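PDB 6IX1: 2S Albumin protein from Dolichos, which is a seed albumin with a hemopexin-type fold that probably serves as a storage protein, its precise biochemical role being unsettled. Local coordinates for residues I4-E15 with F18-Y29; A56-C64 with V75-Y83. All coordinates share one frame; numbering follows the deposited sequence.

Contacts 1 and 2 follow each other along the chain, neither enclosing nor crossing the other, in two neighbouring blades of a four-bladed propeller. In contact 1 the chain runs from strand 6-9 through a short loop that ends in a type II turn into strand 15-20 and on to strand 23-28, closing a short loop within the N-terminal sheet. Contact 2 closes a longer loop: residues 56-64, leading into strand 64-67, pack against the hairpin of strands 72-77 and 80-85 in the next sheet. The two contacts touch where Asn22 ND2 probably hydrogen-bonds Glu59 OE1 and where Ala6 packs against the backbone of Cys64, which joins the two blades.

Contact 1. Residues I4-E15 with F18-Y29; sequences INAAFRSSRAYE and FFECNKYVRVYY
Ile4 holds CG1 opposite its carbonyl carbon and then extends (chi2 170°), which carries CD1 over the middle of the Phe18 ring, 3.9 Å from its centroid, in a CH-pi contact. Ala7 CB meets the same ring at its edge. Asn5 CG lies beside the backbone N (chi1 -56°), which brings OD1 over to accept a hydrogen bond from Cys21 N at 2.9 Å and grip the type II' beta turn from Glu20 to Lys23. Its backbone is also held, Asn5 N donating to Phe19 O at 2.8 Å, while Ala6 N reaches the same oxygen only weakly. Two residues facing one make a classic beta bulge at the start of strand 6-9, the innermost strand of a four-stranded antiparallel blade in the hemopexin-type propeller. Within the bulge Phe19 N returns an almost straight bond to Ala6 O. On the face carrying Ala6, the Phe8 and Phe19 rings lie nearly parallel but slid apart, meeting mainly at CE2 of each, 3.7 Å apart.

At the far end the type II turn from Arg12 to Glu15 brings Tyr14 O to within 2.9 Å of Tyr29 N. Tyr14 CD1 sits over one face of the Tyr29 ring, off toward its rim and 3.8 Å from CE2 of Tyr29. Tyr29 OH is hydrogen-bonded to His178 ND1. Arg26 turns NH1 to Glu15 OE1 for a 2.9 Å salt bridge; Glu15 OE1 lies in the guanidinium plane, but NH1 meets this oxygen from above the plane of the carboxylate, the two flat groups being turned 44° apart. Arg26 NH2 has a second partner in Thr40 OG1.

Contact 2. Residues A56-C64 with V75-Y83; sequences AFAEPGIDC and VFSGSQCAY
Ser77 OG lies between two backbone carbonyls of the 56-64 loop, 2.9 Å from Gly61 O and 3.1 Å from Ala56 O, with one proton to offer them. OG points anti to the backbone N (chi1 -176°), which directs it into the bend where Gly61 N also donates to Ala56 O. Further along, Asp63 N hydrogen-bonds Phe76 O at 2.9 Å, and the carboxylate of Asp63 reaches across to the hairpin turn: OD2 accepts from Gly78 N at 2.8 Å, a nearly straight bond that arrives from above the carboxylate plane. A water lies within hydrogen-bonding distance of both Asp63 OD1 and Gly78 O.

The Phe57 ring packs against the hairpin. Val75 CG2 comes over one face of it in a CH-pi contact, 4.3 Å from the ring centroid and 3.8 Å from Phe57 CD1, while the backbone at Phe76 and Gln80 borders its edge and Ala82 CB lies 3.9 Å from Phe57 CE2. Ile62 CD1 packs on the other methyl of Val75, CG1. Cys64 SG approaches the Phe76 ring obliquely, both side chains also touching Ile118. The loop leading to an inner strand is thus clamped to the hairpin of strands 72-77 and 80-85, whose type II' turn runs from Ser77 to Gln80, within one antiparallel blade of the hemopexin-type beta-propeller.

Contact 1. Residues I4-E15 with F18-Y29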
loop_
_atom_site.group_PDB
_atom_site.type_symbol
_atom_site.label_atom_id
_atom_site.label_comp_id
_atom_site.label_asym_id
_atom_site.label_seq_id
_atom_site.Cartn_x
_atom_site.Cartn_y
_atom_site.Cartn_z
ATOM N N ILE A 4 -5.452 9.330 0.361
ATOM C CA ILE A 4 -5.011 8.036 0.926
ATOM C C ILE A 4 -3.491 8.007 1.053
ATOM O O ILE A 4 -2.804 8.220 0.030
ATOM C CB ILE A 4 -5.615 6.859 0.152
ATOM C CG1 ILE A 4 -7.148 6.919 0.224
ATOM C CG2 ILE A 4 -5.104 5.540 0.647
ATOM C CD1 ILE A 4 -7.898 5.948 -0.705
ATOM N N ASN A 5 -2.962 7.742 2.222
ATOM C CA ASN A 5 -1.536 7.682 2.469
ATOM C C ASN A 5 -0.989 6.273 2.410
ATOM O O ASN A 5 0.220 6.161 2.151
ATOM C CB ASN A 5 -1.160 8.280 3.829
ATOM C CG ASN A 5 -1.634 9.677 3.963
ATOM O OD1 ASN A 5 -2.583 10.008 4.671
ATOM N ND2 ASN A 5 -0.859 10.567 3.376
ATOM N N ALA A 6 -1.755 5.239 2.596
ATOM C CA ALA A 6 -1.293 3.874 2.461
ATOM C C ALA A 6 -2.460 2.931 2.294
ATOM O O ALA A 6 -3.579 3.277 2.764
ATOM C CB ALA A 6 -0.437 3.491 3.666
ATOM N N ALA A 7 -2.226 1.753 1.790
ATOM C CA ALA A 7 -3.267 0.723 1.741
ATOM C C ALA A 7 -2.652 -0.654 1.800
ATOM O O ALA A 7 -1.460 -0.848 1.411
ATOM C CB ALA A 7 -4.040 0.910 0.453
ATOM N N PHE A 8 -3.422 -1.654 2.189
ATOM C CA PHE A 8 -3.017 -3.044 1.962
ATOM C C PHE A 8 -4.244 -3.934 1.868
ATOM O O PHE A 8 -5.332 -3.600 2.376
ATOM C CB PHE A 8 -2.001 -3.523 3.013
ATOM C CG PHE A 8 -2.480 -3.723 4.427
ATOM C CD1 PHE A 8 -3.217 -4.855 4.781
ATOM C CD2 PHE A 8 -2.175 -2.766 5.362
ATOM C CE1 PHE A 8 -3.616 -5.017 6.094
ATOM C CE2 PHE A 8 -2.554 -2.980 6.693
ATOM C CZ PHE A 8 -3.308 -4.082 7.039
ATOM N N ARG A 9 -4.052 -5.037 1.183
ATOM C CA ARG A 9 -5.079 -6.037 0.913
ATOM C C ARG A 9 -5.193 -6.995 2.091
ATOM O O ARG A 9 -4.199 -7.591 2.540
ATOM C CB ARG A 9 -4.660 -6.813 -0.359
ATOM C CG ARG A 9 -5.627 -7.900 -0.737
ATOM C CD ARG A 9 -5.221 -8.748 -1.896
ATOM N NE ARG A 9 -3.972 -9.432 -1.668
ATOM C CZ ARG A 9 -3.347 -10.145 -2.626
ATOM N NH1 ARG A 9 -3.780 -10.158 -3.849
ATOM N NH2 ARG A 9 -2.175 -10.718 -2.311
ATOM N N SER A 10 -6.415 -7.152 2.620
ATOM C CA SER A 10 -6.620 -8.051 3.746
ATOM C C SER A 10 -6.590 -9.501 3.258
ATOM O O SER A 10 -6.955 -9.830 2.143
ATOM C CB SER A 10 -7.961 -7.794 4.386
ATOM O OG SER A 10 -8.132 -8.661 5.467
ATOM N N SER A 11 -6.258 -10.395 4.206
ATOM C CA SER A 11 -6.579 -11.828 4.053
ATOM C C SER A 11 -8.088 -12.116 3.888
ATOM O O SER A 11 -8.435 -13.098 3.257
ATOM C CB SER A 11 -6.021 -12.596 5.224
ATOM O OG SER A 11 -6.663 -12.127 6.400
ATOM N N ARG A 12 -8.928 -11.205 4.333
ATOM C CA ARG A 12 -10.390 -11.376 4.173
ATOM C C ARG A 12 -10.801 -10.970 2.796
ATOM O O ARG A 12 -10.406 -9.827 2.349
ATOM C CB ARG A 12 -11.079 -10.544 5.247
ATOM C CG ARG A 12 -10.869 -11.085 6.665
ATOM C CD ARG A 12 -11.521 -12.406 6.904
ATOM N NE ARG A 12 -11.246 -12.990 8.134
ATOM C CZ ARG A 12 -11.989 -12.855 9.238
ATOM N NH1 ARG A 12 -12.975 -11.987 9.259
ATOM N NH2 ARG A 12 -11.702 -13.569 10.307
ATOM N N ALA A 13 -11.564 -11.774 2.101
ATOM C CA ALA A 13 -11.866 -11.542 0.695
ATOM C C ALA A 13 -12.483 -10.167 0.503
ATOM O O ALA A 13 -13.433 -9.757 1.182
ATOM C CB ALA A 13 -12.739 -12.629 0.136
ATOM N N TYR A 14 -11.943 -9.449 -0.469
ATOM C CA TYR A 14 -12.476 -8.140 -0.875
ATOM C C TYR A 14 -12.566 -7.130 0.256
ATOM O O TYR A 14 -13.367 -6.209 0.181
ATOM C CB TYR A 14 -13.752 -8.247 -1.731
ATOM C CG TYR A 14 -13.425 -8.878 -3.055
ATOM C CD1 TYR A 14 -12.939 -8.091 -4.079
ATOM C CD2 TYR A 14 -13.511 -10.239 -3.326
ATOM C CE1 TYR A 14 -12.487 -8.659 -5.266
ATOM C CE2 TYR A 14 -13.046 -10.818 -4.497
ATOM C CZ TYR A 14 -12.564 -10.012 -5.500
ATOM O OH TYR A 14 -12.142 -10.521 -6.708
ATOM N N GLU A 15 -11.617 -7.226 1.176
ATOM C CA GLU A 15 -11.415 -6.176 2.181
ATOM C C GLU A 15 -10.050 -5.486 1.955
ATOM O O GLU A 15 -9.037 -6.168 1.708
ATOM C CB GLU A 15 -11.519 -6.726 3.608
ATOM C CG GLU A 15 -12.874 -7.282 3.874
ATOM C CD GLU A 15 -13.141 -7.739 5.303
ATOM O OE1 GLU A 15 -12.537 -7.183 6.228
ATOM O OE2 GLU A 15 -14.079 -8.571 5.445
ATOM N N PHE A 18 -7.343 1.236 4.340
ATOM C CA PHE A 18 -6.858 2.533 3.877
ATOM C C PHE A 18 -6.455 3.376 5.066
ATOM O O PHE A 18 -7.273 3.543 5.968
ATOM C CB PHE A 18 -7.890 3.327 3.083
ATOM C CG PHE A 18 -8.328 2.750 1.767
ATOM C CD1 PHE A 18 -7.432 2.378 0.839
ATOM C CD2 PHE A 18 -9.654 2.646 1.419
ATOM C CE1 PHE A 18 -7.815 1.903 -0.390
ATOM C CE2 PHE A 18 -10.051 2.239 0.176
ATOM C CZ PHE A 18 -9.118 1.848 -0.741
ATOM N N PHE A 19 -5.230 3.907 5.006
ATOM C CA PHE A 19 -4.712 4.807 6.061
ATOM C C PHE A 19 -4.667 6.242 5.565
ATOM O O PHE A 19 -4.245 6.513 4.423
ATOM C CB PHE A 19 -3.302 4.341 6.495
ATOM C CG PHE A 19 -3.383 2.949 7.050
ATOM C CD1 PHE A 19 -3.704 2.726 8.363
ATOM C CD2 PHE A 19 -3.214 1.883 6.227
ATOM C CE1 PHE A 19 -3.881 1.436 8.839
ATOM C CE2 PHE A 19 -3.383 0.594 6.713
ATOM C CZ PHE A 19 -3.717 0.388 8.012
ATOM N N GLU A 20 -5.158 7.151 6.409
ATOM C CA GLU A 20 -5.275 8.590 6.135
ATOM C C GLU A 20 -4.806 9.285 7.407
ATOM O O GLU A 20 -5.519 9.299 8.413
ATOM C CB GLU A 20 -6.693 8.942 5.741
ATOM C CG GLU A 20 -7.242 7.987 4.712
ATOM C CD GLU A 20 -8.649 7.479 5.021
ATOM O OE1 GLU A 20 -9.283 7.913 4.350
ATOM O OE2 GLU A 20 -8.996 6.704 6.023
ATOM N N CYS A 21 -3.586 9.791 7.356
ATOM C CA CYS A 21 -2.950 10.414 8.507
ATOM C C CYS A 21 -2.912 9.360 9.612
ATOM O O CYS A 21 -2.408 8.263 9.428
ATOM C CB CYS A 21 -3.575 11.750 8.894
ATOM S SG CYS A 21 -3.496 12.854 7.495
ATOM N N ASN A 22 -3.398 9.748 10.769
ATOM C CA ASN A 22 -3.437 8.885 11.978
ATOM C C ASN A 22 -4.684 8.024 12.073
ATOM O O ASN A 22 -4.863 7.393 13.161
ATOM C CB ASN A 22 -3.266 9.714 13.257
ATOM C CG ASN A 22 -4.389 10.724 13.449
ATOM O OD1 ASN A 22 -5.110 11.046 12.512
ATOM N ND2 ASN A 22 -4.474 11.317 14.623
ATOM N N LYS A 23 -5.439 7.908 11.007
ATOM C CA LYS A 23 -6.714 7.177 11.049
ATOM C C LYS A 23 -6.806 6.185 9.923
ATOM O O LYS A 23 -5.932 6.129 9.029
ATOM C CB LYS A 23 -7.869 8.162 10.954
ATOM C CG LYS A 23 -7.905 9.132 12.144
ATOM C CD LYS A 23 -8.963 10.194 12.120
ATOM C CE LYS A 23 -8.731 11.285 13.162
ATOM N NZ LYS A 23 -7.632 12.189 12.729
ATOM N N TYR A 24 -7.793 5.321 9.958
ATOM C CA TYR A 24 -7.972 4.341 8.865
ATOM C C TYR A 24 -9.439 3.954 8.733
ATOM O O TYR A 24 -10.255 4.251 9.637
ATOM C CB TYR A 24 -7.123 3.090 9.128
ATOM C CG TYR A 24 -7.696 2.140 10.140
ATOM C CD1 TYR A 24 -7.670 2.394 11.469
ATOM C CD2 TYR A 24 -8.340 0.980 9.722
ATOM C CE1 TYR A 24 -8.344 1.567 12.375
ATOM C CE2 TYR A 24 -8.945 0.114 10.619
ATOM C CZ TYR A 24 -8.898 0.390 11.970
ATOM O OH TYR A 24 -9.514 -0.424 12.861
ATOM N N VAL A 25 -9.776 3.320 7.617
ATOM C CA VAL A 25 -11.040 2.613 7.357
ATOM C C VAL A 25 -10.714 1.246 6.833
ATOM O O VAL A 25 -9.620 0.983 6.284
ATOM C CB VAL A 25 -12.022 3.333 6.431
ATOM C CG1 VAL A 25 -12.587 4.576 7.101
ATOM C CG2 VAL A 25 -11.433 3.579 5.093
ATOM N N ARG A 26 -11.635 0.329 6.995
ATOM C CA ARG A 26 -11.618 -0.977 6.354
ATOM C C ARG A 26 -12.834 -0.989 5.429
ATOM O O ARG A 26 -13.953 -0.661 5.881
ATOM C CB ARG A 26 -11.691 -2.101 7.375
ATOM C CG ARG A 26 -11.704 -3.456 6.718
ATOM C CD ARG A 26 -11.474 -4.516 7.791
ATOM N NE ARG A 26 -12.412 -4.371 8.897
ATOM C CZ ARG A 26 -13.556 -4.959 9.105
ATOM N NH1 ARG A 26 -13.892 -5.999 8.458
ATOM N NH2 ARG A 26 -14.232 -4.498 10.114
ATOM N N VAL A 27 -12.674 -1.308 4.159
ATOM C CA VAL A 27 -13.709 -1.251 3.132
ATOM C C VAL A 27 -13.891 -2.617 2.479
ATOM O O VAL A 27 -12.847 -3.301 2.211
ATOM C CB VAL A 27 -13.288 -0.156 2.097
ATOM C CG1 VAL A 27 -14.220 -0.164 0.884
ATOM C CG2 VAL A 27 -13.254 1.246 2.701
ATOM N N TYR A 28 -15.136 -2.958 2.202
ATOM C CA TYR A 28 -15.527 -4.136 1.428
ATOM C C TYR A 28 -15.717 -3.626 0.013
ATOM O O TYR A 28 -16.687 -2.890 -0.266
ATOM C CB TYR A 28 -16.828 -4.678 2.037
ATOM C CG TYR A 28 -17.240 -6.068 1.626
ATOM C CD1 TYR A 28 -16.325 -7.081 1.528
ATOM C CD2 TYR A 28 -18.601 -6.411 1.633
ATOM C CE1 TYR A 28 -16.714 -8.392 1.385
ATOM C CE2 TYR A 28 -18.982 -7.709 1.400
ATOM C CZ TYR A 28 -18.057 -8.718 1.371
ATOM O OH TYR A 28 -18.493 -10.028 1.158
ATOM N N TYR A 29 -14.803 -3.960 -0.882
ATOM C CA TYR A 29 -14.704 -3.253 -2.199
ATOM C C TYR A 29 -15.219 -4.152 -3.311
ATOM O O TYR A 29 -15.244 -5.368 -3.216
ATOM C CB TYR A 29 -13.303 -2.685 -2.470
ATOM C CG TYR A 29 -12.236 -3.687 -2.633
ATOM C CD1 TYR A 29 -11.605 -4.259 -1.552
ATOM C CD2 TYR A 29 -11.802 -3.976 -3.922
ATOM C CE1 TYR A 29 -10.585 -5.159 -1.739
ATOM C CE2 TYR A 29 -10.839 -4.935 -4.103
ATOM C CZ TYR A 29 -10.221 -5.536 -3.017
ATOM O OH TYR A 29 -9.238 -6.445 -3.312
#

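Contact 2. Residues A56-C64 with V75-Y83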
loop_
_atom_site.group_PDB
_atom_site.type_symbol
_atom_site.label_atom_id
_atom_site.label_comp_id
_atom_site.label_asym_id
_atom_site.label_seq_id
_atom_site.Cartn_x
_atom_site.Cartn_y
_atom_site.Cartn_z
ATOM N N ALA A 56 5.138 5.481 16.075
ATOM C CA ALA A 56 5.075 6.381 14.899
ATOM C C ALA A 56 3.901 5.944 14.008
ATOM O O ALA A 56 3.399 6.772 13.237
ATOM C CB ALA A 56 6.377 6.334 14.184
ATOM N N PHE A 57 3.627 4.648 14.028
ATOM C CA PHE A 57 2.575 4.096 13.147
ATOM C C PHE A 57 1.192 4.577 13.559
ATOM O O PHE A 57 0.302 4.663 12.699
ATOM C CB PHE A 57 2.657 2.574 13.079
ATOM C CG PHE A 57 4.072 2.134 12.843
ATOM C CD1 PHE A 57 4.629 2.272 11.602
ATOM C CD2 PHE A 57 4.823 1.629 13.885
ATOM C CE1 PHE A 57 5.949 1.949 11.395
ATOM C CE2 PHE A 57 6.156 1.366 13.681
ATOM C CZ PHE A 57 6.736 1.502 12.432
ATOM N N ALA A 58 1.013 4.895 14.835
ATOM C CA ALA A 58 -0.250 5.470 15.304
ATOM C C ALA A 58 -0.233 6.991 15.116
ATOM O O ALA A 58 -1.220 7.609 14.674
ATOM C CB ALA A 58 -0.477 5.137 16.760
ATOM N N GLU A 59 0.880 7.634 15.501
ATOM C CA GLU A 59 1.010 9.099 15.444
ATOM C C GLU A 59 2.426 9.388 14.973
ATOM O O GLU A 59 3.334 9.117 15.733
ATOM C CB GLU A 59 0.700 9.778 16.790
ATOM C CG GLU A 59 -0.707 9.565 17.316
ATOM C CD GLU A 59 -1.953 10.329 16.811
ATOM O OE1 GLU A 59 -1.907 11.549 16.347
ATOM O OE2 GLU A 59 -3.058 9.810 17.044
ATOM N N PRO A 60 2.638 9.903 13.763
ATOM C CA PRO A 60 1.615 10.540 12.944
ATOM C C PRO A 60 0.801 9.634 12.004
ATOM O O PRO A 60 -0.208 10.040 11.468
ATOM C CB PRO A 60 2.452 11.471 12.079
ATOM C CG PRO A 60 3.765 10.729 11.884
ATOM C CD PRO A 60 4.011 10.177 13.271
ATOM N N GLY A 61 1.187 8.363 11.938
ATOM C CA GLY A 61 0.381 7.357 11.242
ATOM C C GLY A 61 1.228 6.585 10.239
ATOM O O GLY A 61 2.410 6.778 10.143
ATOM N N ILE A 62 0.571 5.740 9.486
ATOM C CA ILE A 62 1.176 4.808 8.525
ATOM C C ILE A 62 1.204 5.470 7.142
ATOM O O ILE A 62 0.176 5.881 6.635
ATOM C CB ILE A 62 0.397 3.489 8.529
ATOM C CG1 ILE A 62 0.533 2.782 9.862
ATOM C CG2 ILE A 62 0.792 2.605 7.364
ATOM C CD1 ILE A 62 -0.393 1.597 10.062
ATOM N N ASP A 63 2.438 5.581 6.606
ATOM C CA ASP A 63 2.651 6.277 5.318
ATOM C C ASP A 63 3.024 5.334 4.188
ATOM O O ASP A 63 3.217 5.780 3.044
ATOM C CB ASP A 63 3.632 7.448 5.391
ATOM C CG ASP A 63 5.029 7.064 5.816
ATOM O OD1 ASP A 63 5.347 5.859 5.670
ATOM O OD2 ASP A 63 5.811 7.994 6.053
ATOM N N CYS A 64 3.056 4.037 4.454
ATOM C CA CYS A 64 3.256 2.980 3.455
ATOM C C CYS A 64 2.945 1.648 4.124
ATOM O O CYS A 64 3.104 1.535 5.334
ATOM C CB CYS A 64 4.683 3.032 2.883
ATOM S SG CYS A 64 4.982 1.877 1.515
ATOM N N VAL A 75 4.237 -2.275 7.845
ATOM C CA VAL A 75 3.810 -0.875 7.880
ATOM C C VAL A 75 4.998 0.020 8.125
ATOM O O VAL A 75 6.031 -0.453 8.652
ATOM C CB VAL A 75 2.748 -0.722 8.984
ATOM C CG1 VAL A 75 1.509 -1.541 8.679
ATOM C CG2 VAL A 75 3.201 -1.069 10.397
ATOM N N PHE A 76 4.879 1.246 7.680
ATOM C CA PHE A 76 5.965 2.231 7.634
ATOM C C PHE A 76 5.458 3.566 8.158
ATOM O O PHE A 76 4.278 3.863 7.975
ATOM C CB PHE A 76 6.445 2.429 6.191
ATOM C CG PHE A 76 7.027 1.196 5.523
ATOM C CD1 PHE A 76 6.218 0.172 5.047
ATOM C CD2 PHE A 76 8.398 0.988 5.514
ATOM C CE1 PHE A 76 6.745 -0.998 4.523
ATOM C CE2 PHE A 76 8.899 -0.200 5.041
ATOM C CZ PHE A 76 8.093 -1.196 4.521
ATOM N N SER A 77 6.342 4.360 8.723
ATOM C CA SER A 77 6.096 5.746 9.129
ATOM C C SER A 77 7.470 6.444 9.076
ATOM O O SER A 77 8.297 6.172 9.922
ATOM C CB SER A 77 5.489 5.866 10.473
ATOM O OG SER A 77 5.195 7.211 10.785
ATOM N N GLY A 78 7.667 7.264 8.064
ATOM C CA GLY A 78 9.004 7.850 7.849
ATOM C C GLY A 78 10.021 6.747 7.676
ATOM O O GLY A 78 9.826 5.852 6.896
ATOM N N SER A 79 11.116 6.826 8.408
ATOM C CA SER A 79 12.175 5.796 8.297
ATOM C C SER A 79 11.884 4.544 9.110
ATOM O O SER A 79 12.712 3.679 9.073
ATOM C CB SER A 79 13.560 6.323 8.622
ATOM O OG SER A 79 13.684 6.720 9.987
ATOM N N GLN A 80 10.796 4.547 9.884
ATOM C CA GLN A 80 10.496 3.418 10.763
ATOM C C GLN A 80 9.607 2.415 10.037
ATOM O O GLN A 80 8.768 2.798 9.183
ATOM C CB GLN A 80 9.793 3.861 12.024
ATOM C CG GLN A 80 10.706 4.694 12.910
ATOM C CD GLN A 80 10.069 5.033 14.233
ATOM O OE1 GLN A 80 9.819 6.199 14.513
ATOM N NE2 GLN A 80 9.849 4.018 15.056
ATOM N N CYS A 81 9.730 1.163 10.452
ATOM C CA CYS A 81 8.865 0.117 9.926
ATOM C C CYS A 81 8.661 -0.983 10.948
ATOM O O CYS A 81 9.462 -1.134 11.879
ATOM C CB CYS A 81 9.319 -0.290 8.551
ATOM S SG CYS A 81 10.737 -1.333 8.601
ATOM N N ALA A 82 7.604 -1.728 10.718
ATOM C CA ALA A 82 7.250 -2.855 11.582
ATOM C C ALA A 82 6.570 -3.938 10.767
ATOM O O ALA A 82 5.866 -3.623 9.833
ATOM C CB ALA A 82 6.377 -2.404 12.730
ATOM N N TYR A 83 6.747 -5.173 11.198
ATOM C CA TYR A 83 5.978 -6.328 10.690
ATOM C C TYR A 83 4.883 -6.610 11.703
ATOM O O TYR A 83 5.242 -6.784 12.828
ATOM C CB TYR A 83 6.848 -7.560 10.455
ATOM C CG TYR A 83 6.293 -8.598 9.559
ATOM C CD1 TYR A 83 5.629 -8.277 8.404
ATOM C CD2 TYR A 83 6.530 -9.916 9.788
ATOM C CE1 TYR A 83 5.169 -9.258 7.546
ATOM C CE2 TYR A 83 6.036 -10.908 8.967
ATOM C CZ TYR A 83 5.451 -10.580 7.765
ATOM O OH TYR A 83 5.014 -11.552 6.911
HETATM O O HOH W 1 7.776 3.867 16.521
HETATM O O HOH W 2 8.016 5.481 4.846
#